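Local coordinates for ribulose bisphosphate carboxylase (Pyrococcus horikoshii, PDB 2D69) that catalyses the carboxylation of ribulose 1,5-bisphosphate to two molecules of 3-phosphoglycerate and, as a type III Rubisco, probably serves archaeal AMP degradation, at the interface of chains A and B. Coordinates in Å, arbitrary orientation; residue numbers count along the deposited sequence, not the author numbering. Chains: chain A/B, Ribulose bisphosphate carboxylase.

The interface of chains A and B. Residues chain A 161, 163, 165; chain B 52, 55, 60, 62, 65.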
loop_
_atom_site.group_PDB
_atom_site.type_symbol
_atom_site.label_atom_id
_atom_site.label_comp_id
_atom_site.label_asym_id
_atom_site.label_seq_id
_atom_site.Cartn_x
_atom_site.Cartn_y
_atom_site.Cartn_z
ATOM N N PRO A 161 -41.725 18.294 2.347
ATOM C CA PRO A 161 -40.794 19.136 3.104
ATOM C C PRO A 161 -39.355 18.736 2.823
ATOM O O PRO A 161 -39.101 17.703 2.193
ATOM C CB PRO A 161 -41.142 18.831 4.547
ATOM C CG PRO A 161 -41.723 17.453 4.515
ATOM C CD PRO A 161 -42.478 17.387 3.227
ATOM N N MET A 163 -36.747 18.166 4.967
ATOM C CA MET A 163 -36.162 17.146 5.845
ATOM C C MET A 163 -37.169 16.096 6.310
ATOM O O MET A 163 -38.363 16.327 6.243
ATOM C CB MET A 163 -35.543 17.852 7.059
ATOM C CG MET A 163 -34.602 18.997 6.655
ATOM S SD MET A 163 -32.901 18.425 6.390
ATOM C CE MET A 163 -32.321 18.714 8.135
ATOM N N TRP A 165 -37.357 12.675 5.512
ATOM C CA TRP A 165 -37.585 11.491 4.673
ATOM C C TRP A 165 -36.676 10.280 5.007
ATOM O O TRP A 165 -35.442 10.419 5.107
ATOM C CB TRP A 165 -37.270 11.848 3.217
ATOM C CG TRP A 165 -37.966 13.051 2.667
ATOM C CD1 TRP A 165 -37.524 14.311 2.701
ATOM C CD2 TRP A 165 -39.203 13.072 1.954
ATOM N NE1 TRP A 165 -38.404 15.145 2.070
ATOM C CE2 TRP A 165 -39.461 14.409 1.609
ATOM C CE3 TRP A 165 -40.120 12.104 1.593
ATOM C CZ2 TRP A 165 -40.590 14.807 0.914
ATOM C CZ3 TRP A 165 -41.257 12.492 0.865
ATOM C CH2 TRP A 165 -41.474 13.833 0.545
ATOM N N ILE B 52 -37.698 22.020 8.703
ATOM C CA ILE B 52 -38.286 21.155 7.656
ATOM C C ILE B 52 -38.902 21.902 6.474
ATOM O O ILE B 52 -39.410 21.279 5.510
ATOM C CB ILE B 52 -39.356 20.243 8.277
ATOM C CG1 ILE B 52 -40.616 21.047 8.615
ATOM C CG2 ILE B 52 -38.771 19.527 9.525
ATOM C CD1 ILE B 52 -41.807 20.227 8.914
ATOM N N TRP B 55 -44.576 22.375 3.876
ATOM C CA TRP B 55 -45.227 21.325 3.122
ATOM C C TRP B 55 -46.595 21.853 2.643
ATOM O O TRP B 55 -46.868 23.063 2.720
ATOM C CB TRP B 55 -45.325 20.040 3.974
ATOM C CG TRP B 55 -46.321 20.022 5.102
ATOM C CD1 TRP B 55 -47.676 20.196 5.020
ATOM C CD2 TRP B 55 -46.044 19.752 6.485
ATOM N NE1 TRP B 55 -48.257 20.075 6.260
ATOM C CE2 TRP B 55 -47.283 19.796 7.183
ATOM C CE3 TRP B 55 -44.877 19.468 7.213
ATOM C CZ2 TRP B 55 -47.386 19.580 8.579
ATOM C CZ3 TRP B 55 -44.982 19.244 8.610
ATOM C CH2 TRP B 55 -46.229 19.310 9.271
ATOM N N LYS B 60 -47.684 12.196 0.445
ATOM C CA LYS B 60 -47.484 11.640 1.788
ATOM C C LYS B 60 -46.326 12.345 2.492
ATOM O O LYS B 60 -45.194 12.333 2.013
ATOM C CB LYS B 60 -47.215 10.107 1.732
ATOM C CG LYS B 60 -47.981 9.249 2.795
ATOM C CD LYS B 60 -47.122 8.074 3.371
ATOM C CE LYS B 60 -46.179 8.512 4.532
ATOM N NZ LYS B 60 -44.680 8.358 4.259
ATOM N N PRO B 62 -43.426 12.807 5.080
ATOM C CA PRO B 62 -42.500 11.811 5.623
ATOM C C PRO B 62 -42.668 11.687 7.126
ATOM O O PRO B 62 -42.952 12.674 7.786
ATOM C CB PRO B 62 -41.132 12.377 5.261
ATOM C CG PRO B 62 -41.347 13.835 5.098
ATOM C CD PRO B 62 -42.711 13.975 4.536
ATOM N N ALA B 65 -40.733 14.105 9.794
ATOM C CA ALA B 65 -40.805 15.552 9.602
ATOM C C ALA B 65 -41.458 16.291 10.774
ATOM O O ALA B 65 -40.991 17.347 11.130
ATOM C CB ALA B 65 -41.548 15.864 8.326
#
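B:Pro62 lies against A:Trp165 and A:Pro161 where two large chains of this type III Rubisco pair about a two-fold axis. The chain A residues belong to the loop between strand 154-157 and helix 167-179 of the catalytic alpha/beta barrel, just past the active-site lysine A:Lys160; the chain B residues come from the N-terminal domain, so one subunit's amino-terminal region packs beside the catalytic loop of the other, as is usual in Rubisco dimers.

Followed outward from its ring CB, B:Pro62 first meets the backbone of A:Trp165, CB standing 3.7 Å from CA. The next carbon, CG, sits over the six-membered ring of the indole, 4.0 Å from its centroid in a CH-pi contact, and also faces CG of A:Pro161. CD then turns to A:Pro161, 3.6 Å from its CG, so that the CG-CD edge of B:Pro62 lies against the CG-CD edge of A:Pro161. A:Trp165 presents this face with its CG anti to the carbonyl carbon (chi1 -53°), and its indole NE1 donates a hydrogen bond of 2.7 Å to the carbonyl O of A:Pro161, the residue after a cis peptide. The oxygen lies 17° out of the ring plane; the bond ties the indole to its own loop and limits its rotation. A leucine in place of A:Trp165 would probably deprive B:Pro62 of its flat aromatic partner and leave the carbonyl of A:Pro161 without the indole N-H. Further along the loop, the backbone O of A:Met163 lies 3.8 Å from the methyl CB of B:Ala65, which also approaches CG of A:Pro161.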